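Long-range contacts in nucleoporin NUP159 (Saccharomyces cerevisiae, PDB 1XIP), which serves as a component of the nuclear pore complex, its N-terminal beta-propeller domain tethering the helicase Dbp5 to the pore for mRNA export: residues 123-128 with 139-144; 131-136 with 168-173; 145-150 with 158-163. All blocks are in the same frame, centred on the assembly; numbering follows the deposited sequence.

Contact 1: 123-128 with 139-144; sequences TSFEKP and LVILNS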
ATOM      1  N   THR A 123       8.890   5.720 -20.008  1.00 31.08           N
ATOM      2  CA  THR A 123      10.037   6.545 -19.690  1.00 31.53           C
ATOM      3  C   THR A 123      11.045   5.823 -18.799  1.00 31.63           C
ATOM      4  O   THR A 123      10.759   4.748 -18.258  1.00 31.77           O
ATOM      5  CB  THR A 123       9.582   7.915 -19.075  1.00 31.58           C
ATOM      6  OG1 THR A 123      10.661   8.851 -19.150  1.00 31.96           O
ATOM      7  CG2 THR A 123       9.295   7.803 -17.571  1.00 31.77           C
ATOM      8  N   SER A 124      12.233   6.411 -18.696  1.00 31.74           N
ATOM      9  CA  SER A 124      13.245   6.013 -17.735  1.00 31.79           C
ATOM     10  C   SER A 124      13.383   7.113 -16.687  1.00 32.01           C
ATOM     11  O   SER A 124      13.014   8.271 -16.925  1.00 31.78           O
ATOM     12  CB  SER A 124      14.579   5.783 -18.431  1.00 31.81           C
ATOM     13  OG  SER A 124      14.608   4.504 -19.029  1.00 31.91           O
ATOM     14  N   PHE A 125      13.895   6.739 -15.521  1.00 32.23           N
ATOM     15  CA  PHE A 125      14.045   7.665 -14.417  1.00 32.74           C
ATOM     16  C   PHE A 125      15.527   7.972 -14.268  1.00 33.27           C
ATOM     17  O   PHE A 125      16.358   7.068 -14.348  1.00 33.25           O
ATOM     18  CB  PHE A 125      13.515   7.036 -13.120  1.00 32.92           C
ATOM     19  CG  PHE A 125      12.090   6.482 -13.215  1.00 32.66           C
ATOM     20  CD1 PHE A 125      11.003   7.324 -13.463  1.00 31.94           C
ATOM     21  CD2 PHE A 125      11.847   5.125 -13.012  1.00 32.26           C
ATOM     22  CE1 PHE A 125       9.704   6.816 -13.532  1.00 32.66           C
ATOM     23  CE2 PHE A 125      10.552   4.606 -13.076  1.00 32.94           C
ATOM     24  CZ  PHE A 125       9.475   5.453 -13.336  1.00 32.81           C
ATOM     25  N   GLU A 126      15.866   9.241 -14.060  1.00 34.03           N
ATOM     26  CA  GLU A 126      17.274   9.632 -13.889  1.00 34.68           C
ATOM     27  C   GLU A 126      17.887   8.988 -12.636  1.00 34.55           C
ATOM     28  O   GLU A 126      19.099   8.772 -12.584  1.00 34.64           O
ATOM     29  CB  GLU A 126      17.438  11.152 -13.849  1.00 34.91           C
ATOM     30  CG  GLU A 126      16.134  11.927 -13.692  1.00 37.20           C
ATOM     31  CD  GLU A 126      16.284  13.399 -14.044  1.00 40.14           C
ATOM     32  OE1 GLU A 126      16.806  14.166 -13.189  1.00 41.48           O
ATOM     33  OE2 GLU A 126      15.884  13.795 -15.170  1.00 40.09           O
ATOM     34  N   LYS A 127      17.037   8.671 -11.651  1.00 34.06           N
ATOM     35  CA  LYS A 127      17.445   7.958 -10.436  1.00 33.92           C
ATOM     36  C   LYS A 127      16.380   6.906 -10.019  1.00 33.53           C
ATOM     37  O   LYS A 127      15.185   7.120 -10.248  1.00 33.67           O
ATOM     38  CB  LYS A 127      17.694   8.953  -9.289  1.00 33.80           C
ATOM     39  CG  LYS A 127      18.916   9.870  -9.478  1.00 35.15           C
ATOM     40  CD  LYS A 127      20.052   9.558  -8.497  1.00 35.76           C
ATOM     41  CE  LYS A 127      21.248   8.925  -9.204  1.00 36.30           C
ATOM     42  NZ  LYS A 127      22.128   9.940  -9.833  1.00 36.69           N
ATOM     43  N   PRO A 128      16.810   5.786  -9.414  1.00 33.00           N
ATOM     44  CA  PRO A 128      15.887   4.748  -8.905  1.00 32.38           C
ATOM     45  C   PRO A 128      14.713   5.293  -8.087  1.00 31.77           C
ATOM     46  O   PRO A 128      14.830   6.279  -7.361  1.00 31.79           O
ATOM     47  CB  PRO A 128      16.783   3.900  -8.000  1.00 32.38           C
ATOM     48  CG  PRO A 128      18.145   4.035  -8.591  1.00 32.45           C
ATOM     49  CD  PRO A 128      18.221   5.419  -9.181  1.00 32.99           C
ATOM     50  N   LEU A 139       1.113  10.382 -12.542  1.00 28.04           N
ATOM     51  CA  LEU A 139       1.872   9.473 -11.705  1.00 27.30           C
ATOM     52  C   LEU A 139       2.714  10.261 -10.779  1.00 26.70           C
ATOM     53  O   LEU A 139       3.549  11.027 -11.230  1.00 26.80           O
ATOM     54  CB  LEU A 139       2.793   8.621 -12.557  1.00 27.33           C
ATOM     55  CG  LEU A 139       2.382   7.164 -12.725  1.00 27.94           C
ATOM     56  CD1 LEU A 139       3.457   6.433 -13.494  1.00 29.48           C
ATOM     57  CD2 LEU A 139       2.171   6.532 -11.382  1.00 28.11           C
ATOM     58  N   VAL A 140       2.504  10.082  -9.480  1.00 26.43           N
ATOM     59  CA  VAL A 140       3.321  10.761  -8.494  1.00 26.24           C
ATOM     60  C   VAL A 140       4.450   9.843  -8.062  1.00 26.53           C
ATOM     61  O   VAL A 140       4.213   8.708  -7.685  1.00 26.89           O
ATOM     62  CB  VAL A 140       2.518  11.238  -7.284  1.00 26.04           C
ATOM     63  CG1 VAL A 140       3.416  12.072  -6.368  1.00 26.75           C
ATOM     64  CG2 VAL A 140       1.317  12.060  -7.727  1.00 25.04           C
ATOM     65  N   ILE A 141       5.676  10.349  -8.121  1.00 26.53           N
ATOM     66  CA  ILE A 141       6.859   9.513  -8.021  1.00 26.39           C
ATOM     67  C   ILE A 141       7.798   9.999  -6.925  1.00 26.61           C
ATOM     68  O   ILE A 141       8.185  11.176  -6.895  1.00 26.52           O
ATOM     69  CB  ILE A 141       7.590   9.474  -9.400  1.00 26.31           C
ATOM     70  CG1 ILE A 141       6.761   8.688 -10.417  1.00 25.95           C
ATOM     71  CG2 ILE A 141       8.973   8.854  -9.266  1.00 26.03           C
ATOM     72  CD1 ILE A 141       7.112   8.945 -11.852  1.00 25.95           C
ATOM     73  N   LEU A 142       8.158   9.096  -6.019  1.00 26.62           N
ATOM     74  CA  LEU A 142       9.174   9.405  -5.034  1.00 26.42           C
ATOM     75  C   LEU A 142      10.511   8.744  -5.342  1.00 26.99           C
ATOM     76  O   LEU A 142      10.624   7.522  -5.420  1.00 26.55           O
ATOM     77  CB  LEU A 142       8.717   9.084  -3.621  1.00 26.20           C
ATOM     78  CG  LEU A 142       9.779   9.320  -2.535  1.00 25.93           C
ATOM     79  CD1 LEU A 142      10.180  10.801  -2.419  1.00 25.21           C
ATOM     80  CD2 LEU A 142       9.273   8.802  -1.225  1.00 25.25           C
ATOM     81  N   ASN A 143      11.512   9.605  -5.482  1.00 27.56           N
ATOM     82  CA  ASN A 143      12.870   9.291  -5.880  1.00 28.23           C
ATOM     83  C   ASN A 143      13.744   8.659  -4.796  1.00 28.62           C
ATOM     84  O   ASN A 143      13.484   8.815  -3.590  1.00 28.61           O
ATOM     85  CB  ASN A 143      13.526  10.615  -6.223  1.00 28.79           C
ATOM     86  CG  ASN A 143      14.355  10.542  -7.418  1.00 29.82           C
ATOM     87  OD1 ASN A 143      15.213   9.683  -7.524  1.00 32.91           O
ATOM     88  ND2 ASN A 143      14.128  11.453  -8.352  1.00 32.14           N
ATOM     89  N   SER A 144      14.824   8.007  -5.227  1.00 28.66           N
ATOM     90  CA  SER A 144      15.832   7.454  -4.316  1.00 28.42           C
ATOM     91  C   SER A 144      16.708   8.541  -3.707  1.00 28.30           C
ATOM     92  O   SER A 144      17.525   8.276  -2.818  1.00 27.90           O
ATOM     93  CB  SER A 144      16.709   6.433  -5.039  1.00 28.48           C
ATOM     94  OG  SER A 144      17.734   7.080  -5.772  1.00 28.52           O
TER
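Pro-128 and Ser-144 meet through the backbone where one blade of the beta-propeller gives way to the next. Ser-144 N donates to Pro-128 O at 2.7 Å, lying almost along the C=O axis as seen from the carbonyl, although the bond is bent at the hydrogen to 131°. The same N-H is weakly shared with Asn-143 OD1, its own neighbour, 2.9 Å from Ser-144 N. Two acceptors thus converge on one donor, Pro-128 O from across the contact and Asn-143 OD1 from within the strand end. OD1 also reaches across to the aliphatic base of Lys-127, where Lys-127 CB comes to 3.1 Å from Asn-143 OD1; the lysine chain then bends away toward its exposed end. Ser-144 lies against the proline ring, its OG 3.8 Å from Pro-128 CD.

Earlier in segment 123-128, nearer strand 119-124, the contact turns apolar. The Phe-125 ring approaches obliquely, setting CE1 3.8 Å from Ile-141 CD1. Its CG stands beside the backbone N, anti to the carbonyl carbon (chi1 -52°), which starts the ring off toward strand 138-143. Behind this pair, Phe-125 also rests on Leu-108 of the preceding blade, while Ile-141 packs on Val-129 and Leu-132 of its own sheet, so the ring bridges two blades. Segment 123-128 leaves strand 119-124, the last strand of one sheet, and leads into the first strand of the next. Where that strand is entered, Pro-128 CB lies 3.9 Å from Ser-144 CB.

Contact 2: 131-136 with 168-173; sequences QLKNVN and FDVTNS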
ATOM      1  N   GLN A 131       8.649   4.819  -4.694  1.00 28.32           N
ATOM      2  CA  GLN A 131       7.195   4.799  -4.600  1.00 28.07           C
ATOM      3  C   GLN A 131       6.519   5.527  -5.736  1.00 27.81           C
ATOM      4  O   GLN A 131       6.972   6.590  -6.153  1.00 28.14           O
ATOM      5  CB  GLN A 131       6.722   5.396  -3.273  1.00 28.05           C
ATOM      6  CG  GLN A 131       5.317   4.900  -2.869  1.00 27.27           C
ATOM      7  CD  GLN A 131       4.774   5.607  -1.664  1.00 26.31           C
ATOM      8  OE1 GLN A 131       5.345   5.510  -0.591  1.00 29.50           O
ATOM      9  NE2 GLN A 131       3.679   6.333  -1.835  1.00 24.03           N
ATOM     10  N   LEU A 132       5.424   4.945  -6.216  1.00 27.41           N
ATOM     11  CA  LEU A 132       4.610   5.535  -7.258  1.00 27.43           C
ATOM     12  C   LEU A 132       3.180   5.461  -6.828  1.00 28.08           C
ATOM     13  O   LEU A 132       2.758   4.455  -6.237  1.00 28.58           O
ATOM     14  CB  LEU A 132       4.741   4.743  -8.546  1.00 27.28           C
ATOM     15  CG  LEU A 132       6.009   4.883  -9.360  1.00 26.57           C
ATOM     16  CD1 LEU A 132       6.740   3.571  -9.394  1.00 25.90           C
ATOM     17  CD2 LEU A 132       5.629   5.303 -10.747  1.00 27.98           C
ATOM     18  N   LYS A 133       2.429   6.515  -7.119  1.00 28.43           N
ATOM     19  CA  LYS A 133       0.988   6.503  -6.967  1.00 29.08           C
ATOM     20  C   LYS A 133       0.355   7.125  -8.188  1.00 29.23           C
ATOM     21  O   LYS A 133       0.787   8.188  -8.677  1.00 28.11           O
ATOM     22  CB  LYS A 133       0.560   7.284  -5.735  1.00 29.66           C
ATOM     23  CG  LYS A 133      -0.011   6.448  -4.590  1.00 33.38           C
ATOM     24  CD  LYS A 133      -1.413   5.856  -4.882  1.00 38.89           C
ATOM     25  CE  LYS A 133      -1.666   4.550  -4.049  1.00 41.49           C
ATOM     26  NZ  LYS A 133      -2.590   3.521  -4.697  1.00 41.73           N
ATOM     27  N   ASN A 134      -0.678   6.461  -8.684  1.00 29.72           N
ATOM     28  CA  ASN A 134      -1.469   7.016  -9.753  1.00 30.70           C
ATOM     29  C   ASN A 134      -2.711   7.697  -9.200  1.00 30.64           C
ATOM     30  O   ASN A 134      -3.404   7.127  -8.357  1.00 30.57           O
ATOM     31  CB  ASN A 134      -1.853   5.927 -10.734  1.00 30.91           C
ATOM     32  CG  ASN A 134      -2.870   6.398 -11.735  1.00 33.10           C
ATOM     33  OD1 ASN A 134      -3.890   5.749 -11.936  1.00 36.30           O
ATOM     34  ND2 ASN A 134      -2.607   7.548 -12.363  1.00 33.50           N
ATOM     35  N   VAL A 135      -2.991   8.921  -9.640  1.00 30.81           N
ATOM     36  CA  VAL A 135      -4.207   9.575  -9.140  1.00 31.33           C
ATOM     37  C   VAL A 135      -5.287   9.755 -10.207  1.00 31.79           C
ATOM     38  O   VAL A 135      -6.346   9.096 -10.141  1.00 32.65           O
ATOM     39  CB  VAL A 135      -3.950  10.816  -8.225  1.00 31.05           C
ATOM     40  CG1 VAL A 135      -2.843  11.697  -8.759  1.00 30.71           C
ATOM     41  CG2 VAL A 135      -5.235  11.581  -7.997  1.00 31.36           C
ATOM     42  N   ASN A 136      -5.044  10.582 -11.213  1.00 31.27           N
ATOM     43  CA  ASN A 136      -5.958  10.545 -12.351  1.00 30.89           C
ATOM     44  C   ASN A 136      -5.205  10.194 -13.607  1.00 30.76           C
ATOM     45  O   ASN A 136      -5.047   9.025 -13.940  1.00 30.66           O
ATOM     46  CB  ASN A 136      -6.716  11.865 -12.501  1.00 30.95           C
ATOM     47  CG  ASN A 136      -7.737  12.069 -11.406  1.00 31.33           C
ATOM     48  OD1 ASN A 136      -8.676  11.281 -11.256  1.00 32.09           O
ATOM     49  ND2 ASN A 136      -7.551  13.120 -10.617  1.00 31.66           N
ATOM     50  N   PHE A 168       5.088   9.672   0.965  1.00 22.85           N
ATOM     51  CA  PHE A 168       3.984  10.509   0.537  1.00 22.48           C
ATOM     52  C   PHE A 168       2.719   9.665   0.379  1.00 22.55           C
ATOM     53  O   PHE A 168       2.783   8.446   0.311  1.00 22.58           O
ATOM     54  CB  PHE A 168       4.334  11.234  -0.765  1.00 22.04           C
ATOM     55  CG  PHE A 168       4.182  10.372  -2.005  1.00 21.52           C
ATOM     56  CD1 PHE A 168       3.006  10.412  -2.758  1.00 21.42           C
ATOM     57  CD2 PHE A 168       5.218   9.539  -2.423  1.00 20.59           C
ATOM     58  CE1 PHE A 168       2.861   9.627  -3.909  1.00 21.95           C
ATOM     59  CE2 PHE A 168       5.092   8.755  -3.571  1.00 20.21           C
ATOM     60  CZ  PHE A 168       3.909   8.795  -4.314  1.00 21.37           C
ATOM     61  N   ASP A 169       1.573  10.325   0.329  1.00 23.08           N
ATOM     62  CA  ASP A 169       0.315   9.667  -0.011  1.00 23.92           C
ATOM     63  C   ASP A 169      -0.550  10.656  -0.789  1.00 23.77           C
ATOM     64  O   ASP A 169      -0.454  11.849  -0.561  1.00 24.09           O
ATOM     65  CB  ASP A 169      -0.397   9.190   1.264  1.00 23.73           C
ATOM     66  CG  ASP A 169      -1.495   8.176   0.985  1.00 25.80           C
ATOM     67  OD1 ASP A 169      -1.595   7.665  -0.172  1.00 28.75           O
ATOM     68  OD2 ASP A 169      -2.313   7.822   1.870  1.00 26.37           O
ATOM     69  N   VAL A 170      -1.362  10.162  -1.725  1.00 24.16           N
ATOM     70  CA  VAL A 170      -2.342  10.999  -2.421  1.00 24.09           C
ATOM     71  C   VAL A 170      -3.711  10.388  -2.444  1.00 24.72           C
ATOM     72  O   VAL A 170      -3.864   9.150  -2.454  1.00 24.59           O
ATOM     73  CB  VAL A 170      -2.015  11.240  -3.909  1.00 24.08           C
ATOM     74  CG1 VAL A 170      -1.509  12.648  -4.129  1.00 24.85           C
ATOM     75  CG2 VAL A 170      -1.093  10.198  -4.469  1.00 22.66           C
ATOM     76  N   THR A 171      -4.708  11.270  -2.470  1.00 25.06           N
ATOM     77  CA  THR A 171      -6.057  10.914  -2.867  1.00 25.81           C
ATOM     78  C   THR A 171      -6.412  11.766  -4.077  1.00 26.66           C
ATOM     79  O   THR A 171      -5.576  12.498  -4.596  1.00 27.29           O
ATOM     80  CB  THR A 171      -7.055  11.192  -1.733  1.00 25.92           C
ATOM     81  OG1 THR A 171      -7.029  12.596  -1.399  1.00 26.27           O
ATOM     82  CG2 THR A 171      -6.641  10.473  -0.447  1.00 24.85           C
ATOM     83  N   ASN A 172      -7.660  11.689  -4.509  1.00 27.38           N
ATOM     84  CA  ASN A 172      -8.132  12.540  -5.575  1.00 28.23           C
ATOM     85  C   ASN A 172      -7.988  14.042  -5.309  1.00 28.52           C
ATOM     86  O   ASN A 172      -7.940  14.827  -6.248  1.00 28.54           O
ATOM     87  CB  ASN A 172      -9.579  12.218  -5.892  1.00 28.32           C
ATOM     88  CG  ASN A 172      -9.937  12.591  -7.290  1.00 29.68           C
ATOM     89  OD1 ASN A 172     -10.412  13.702  -7.547  1.00 30.94           O
ATOM     90  ND2 ASN A 172      -9.680  11.683  -8.228  1.00 30.68           N
ATOM     91  N   SER A 173      -7.913  14.434  -4.036  1.00 29.16           N
ATOM     92  CA  SER A 173      -7.972  15.854  -3.671  1.00 29.31           C
ATOM     93  C   SER A 173      -6.921  16.327  -2.670  1.00 29.42           C
ATOM     94  O   SER A 173      -6.811  17.521  -2.412  1.00 29.10           O
ATOM     95  CB  SER A 173      -9.369  16.209  -3.170  1.00 29.41           C
ATOM     96  OG  SER A 173      -9.734  15.376  -2.091  1.00 30.42           O
TER
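Gln-131 and Phe-168 reach toward each other tip to tip, with the NE2 end of the glutamine amide over one face of the ring. The two planes are only 22° apart, and Gln-131 NE2 sits 3.3 Å above the ring, offset toward its rim, with Phe-168 CE2 as its nearest ring atom. CG of Gln-131 is anti to the backbone N (chi1 -157°) and the chain stays extended to CD, which brings the amide to the ring. From there Gln-131 NE2 donates to Phe-168 O at 3.1 Å, nearly straight at the hydrogen (161°) and from above the carbonyl plane. That bond lies close to the amide's own plane and so helps fix its rotation, in a buried setting where Val-140 and Leu-142 also pack on Phe-168.

Lys-133 and Val-170 pass alongside one another, running opposite ways, and Lys-133 CB meets Val-170 CG2 at 3.6 Å. Lys-133 CB also lies obliquely against the ring, 3.8 Å from Phe-168 CE1, before the rest of its chain leads away. Next comes Val-135, whose CG2 is 3.5 Å from Thr-171 O. At the far end the side chains of Asn-136 and Asn-172 cross at about a right angle, their amide planes steeply inclined to each other, joined by a weak bond from Asn-172 ND2 to Asn-136 OD1 (3.2 Å).

Strands 131-134 and 168-170 run nearly parallel, 7.9 Å between axes, too far apart for backbone pairing. Side chains do the joining, an arrangement typical of the first, innermost strands of successive beta-propeller blades.

Contact 3: 145-150 with 158-163; sequences VNDLSA and TKQLAQ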
ATOM      1  N   VAL A 145      16.527   9.763  -4.193  1.00 28.39           N
ATOM      2  CA  VAL A 145      17.295  10.921  -3.732  1.00 28.48           C
ATOM      3  C   VAL A 145      16.351  11.875  -2.986  1.00 28.68           C
ATOM      4  O   VAL A 145      16.690  13.034  -2.706  1.00 28.37           O
ATOM      5  CB  VAL A 145      18.045  11.607  -4.932  1.00 28.26           C
ATOM      6  CG1 VAL A 145      17.164  12.607  -5.655  1.00 27.71           C
ATOM      7  CG2 VAL A 145      19.362  12.235  -4.479  1.00 29.17           C
ATOM      8  N   ASN A 146      15.162  11.350  -2.674  1.00 29.08           N
ATOM      9  CA  ASN A 146      14.113  12.060  -1.934  1.00 29.57           C
ATOM     10  C   ASN A 146      13.505  13.243  -2.682  1.00 30.24           C
ATOM     11  O   ASN A 146      13.291  14.318  -2.095  1.00 31.22           O
ATOM     12  CB  ASN A 146      14.608  12.476  -0.539  1.00 29.33           C
ATOM     13  CG  ASN A 146      15.032  11.291   0.302  1.00 28.94           C
ATOM     14  OD1 ASN A 146      16.189  11.196   0.712  1.00 28.94           O
ATOM     15  ND2 ASN A 146      14.101  10.374   0.561  1.00 27.94           N
ATOM     16  N   ASP A 147      13.235  13.042  -3.976  1.00 30.46           N
ATOM     17  CA  ASP A 147      12.628  14.065  -4.833  1.00 30.67           C
ATOM     18  C   ASP A 147      11.222  13.636  -5.236  1.00 30.49           C
ATOM     19  O   ASP A 147      11.057  12.640  -5.946  1.00 30.60           O
ATOM     20  CB  ASP A 147      13.461  14.250  -6.110  1.00 31.03           C
ATOM     21  CG  ASP A 147      14.644  15.206  -5.933  1.00 32.36           C
ATOM     22  OD1 ASP A 147      14.748  15.877  -4.880  1.00 34.42           O
ATOM     23  OD2 ASP A 147      15.526  15.350  -6.820  1.00 33.30           O
ATOM     24  N   LEU A 148      10.209  14.377  -4.794  1.00 30.39           N
ATOM     25  CA  LEU A 148       8.829  14.087  -5.193  1.00 30.29           C
ATOM     26  C   LEU A 148       8.481  14.778  -6.504  1.00 30.77           C
ATOM     27  O   LEU A 148       8.527  16.011  -6.587  1.00 31.20           O
ATOM     28  CB  LEU A 148       7.844  14.503  -4.105  1.00 29.88           C
ATOM     29  CG  LEU A 148       6.449  13.904  -4.244  1.00 28.44           C
ATOM     30  CD1 LEU A 148       6.518  12.408  -4.109  1.00 26.79           C
ATOM     31  CD2 LEU A 148       5.519  14.487  -3.209  1.00 27.25           C
ATOM     32  N   SER A 149       8.127  13.985  -7.520  1.00 31.23           N
ATOM     33  CA  SER A 149       7.868  14.509  -8.869  1.00 31.69           C
ATOM     34  C   SER A 149       6.544  14.035  -9.452  1.00 31.84           C
ATOM     35  O   SER A 149       5.946  13.078  -8.963  1.00 32.12           O
ATOM     36  CB  SER A 149       8.999  14.126  -9.808  1.00 31.56           C
ATOM     37  OG  SER A 149       9.380  12.792  -9.572  1.00 33.88           O
ATOM     38  N   ALA A 150       6.097  14.714 -10.502  1.00 32.14           N
ATOM     39  CA  ALA A 150       4.815  14.420 -11.138  1.00 32.73           C
ATOM     40  C   ALA A 150       4.964  14.170 -12.636  1.00 33.11           C
ATOM     41  O   ALA A 150       5.544  14.988 -13.352  1.00 33.10           O
ATOM     42  CB  ALA A 150       3.827  15.549 -10.893  1.00 32.71           C
ATOM     43  N   THR A 158       7.297  16.251 -17.024  1.00 43.57           N
ATOM     44  CA  THR A 158       7.489  16.030 -15.584  1.00 43.44           C
ATOM     45  C   THR A 158       7.768  17.283 -14.728  1.00 42.99           C
ATOM     46  O   THR A 158       8.734  18.015 -14.960  1.00 42.90           O
ATOM     47  CB  THR A 158       8.546  14.895 -15.305  1.00 43.63           C
ATOM     48  OG1 THR A 158       9.740  15.459 -14.755  1.00 44.11           O
ATOM     49  CG2 THR A 158       9.029  14.227 -16.605  1.00 43.92           C
ATOM     50  N   LYS A 159       6.907  17.485 -13.728  1.00 42.44           N
ATOM     51  CA  LYS A 159       6.996  18.593 -12.770  1.00 41.94           C
ATOM     52  C   LYS A 159       7.739  18.154 -11.499  1.00 41.05           C
ATOM     53  O   LYS A 159       7.773  16.980 -11.183  1.00 41.26           O
ATOM     54  CB  LYS A 159       5.579  19.029 -12.390  1.00 42.26           C
ATOM     55  CG  LYS A 159       5.400  20.518 -12.108  1.00 43.13           C
ATOM     56  CD  LYS A 159       3.954  20.839 -11.675  1.00 44.55           C
ATOM     57  CE  LYS A 159       2.986  20.878 -12.884  1.00 45.83           C
ATOM     58  NZ  LYS A 159       2.206  22.162 -12.994  1.00 46.40           N
ATOM     59  N   GLN A 160       8.320  19.096 -10.768  1.00 39.96           N
ATOM     60  CA  GLN A 160       8.945  18.782  -9.483  1.00 38.98           C
ATOM     61  C   GLN A 160       8.080  19.303  -8.344  1.00 38.18           C
ATOM     62  O   GLN A 160       7.831  20.502  -8.253  1.00 38.24           O
ATOM     63  CB  GLN A 160      10.350  19.381  -9.405  1.00 39.01           C
ATOM     64  CG  GLN A 160      11.421  18.427  -8.900  1.00 40.08           C
ATOM     65  CD  GLN A 160      11.590  17.197  -9.788  1.00 41.93           C
ATOM     66  OE1 GLN A 160      11.284  17.235 -10.991  1.00 42.47           O
ATOM     67  NE2 GLN A 160      12.068  16.101  -9.200  1.00 42.33           N
ATOM     68  N   LEU A 161       7.617  18.408  -7.477  1.00 37.01           N
ATOM     69  CA  LEU A 161       6.646  18.788  -6.459  1.00 36.14           C
ATOM     70  C   LEU A 161       7.274  19.197  -5.143  1.00 35.88           C
ATOM     71  O   LEU A 161       6.978  20.272  -4.623  1.00 35.98           O
ATOM     72  CB  LEU A 161       5.632  17.677  -6.226  1.00 36.21           C
ATOM     73  CG  LEU A 161       4.762  17.276  -7.411  1.00 35.83           C
ATOM     74  CD1 LEU A 161       4.130  15.942  -7.125  1.00 35.43           C
ATOM     75  CD2 LEU A 161       3.706  18.353  -7.720  1.00 35.59           C
ATOM     76  N   ALA A 162       8.136  18.342  -4.597  1.00 35.16           N
ATOM     77  CA  ALA A 162       8.741  18.616  -3.301  1.00 34.51           C
ATOM     78  C   ALA A 162      10.100  17.966  -3.173  1.00 34.22           C
ATOM     79  O   ALA A 162      10.537  17.246  -4.072  1.00 34.23           O
ATOM     80  CB  ALA A 162       7.826  18.165  -2.174  1.00 34.40           C
ATOM     81  N   GLN A 163      10.768  18.239  -2.054  1.00 33.86           N
ATOM     82  CA  GLN A 163      12.079  17.672  -1.761  1.00 33.51           C
ATOM     83  C   GLN A 163      12.156  17.165  -0.335  1.00 32.78           C
ATOM     84  O   GLN A 163      11.334  17.547   0.515  1.00 32.42           O
ATOM     85  CB  GLN A 163      13.162  18.717  -1.953  1.00 33.96           C
ATOM     86  CG  GLN A 163      13.815  18.696  -3.305  1.00 34.85           C
ATOM     87  CD  GLN A 163      13.923  20.076  -3.888  1.00 35.34           C
ATOM     88  OE1 GLN A 163      13.160  20.433  -4.791  1.00 36.17           O
ATOM     89  NE2 GLN A 163      14.851  20.871  -3.366  1.00 34.35           N
TER
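Leu-148 and Ala-162 form an antiparallel hydrogen-bonded pair in the hairpin that makes the outer half of a propeller blade, and beside them the register slips by one residue in a classic beta bulge. Leu-148 is opposed by two residues, Leu-161 and Ala-162, and its carbonyl O takes two bonds: Leu-161 N at 2.7 Å from Leu-148 O, and Ala-162 N at 3.1 Å from that same atom. Leu-148 N returns a bond to Ala-162 O. The extra residue fits in because Leu-161 turns to helix-like backbone angles (phi -93°, psi -53°). Past the bulge, Ala-150 and Lys-159 share a reciprocal pair of bonds, Ala-150 N to Lys-159 O and Lys-159 N to Ala-150 O, each 2.9 Å, and Thr-158 CA adds a CA-H...O contact to Ala-150 O.

On the face that carries Leu-148 and Ala-150, Leu-161 CD1 rests 3.8 Å from Ala-150 CB, and the CB atoms of Leu-148 and Ala-162 are 4.1 Å apart. Leu-148 and Leu-161 also touch Val-140 of the adjacent strand.

The face that carries Asp-147, Ser-149, Gln-160 and Gln-163 is more polar. In Gln-160 a bend at chi2 (61°) turns CD back toward the neighbouring strand, and NE2 comes 3.7 Å from Ser-149 CB. Ser-149 OG bonds weakly to Ile-141 O. Asp-147 and Gln-163 project together in one direction, with Asp-147 OD1 3.4 Å from Gln-163 CG.

All three contacts converge on one propeller blade, the four-stranded antiparallel sheet of strands 129-134, 138-143, 147-152 and 158-165. Contact 3 lies within it, at its outer edge; contact 1 joins it to the linker from the preceding blade, and contact 2 joins its innermost strand to that of the following one. Along the chain the segments of contacts 1 and 2 alternate, and contact 3 is nested in the loop closed by contact 2. Centres of contacts 1 and 3 are about 9 Å apart, those of 1 and 2 about 14 Å. Strand 138-143 hydrogen-bonds to both neighbouring strands, tying the contacts into the domain that binds Dbp5.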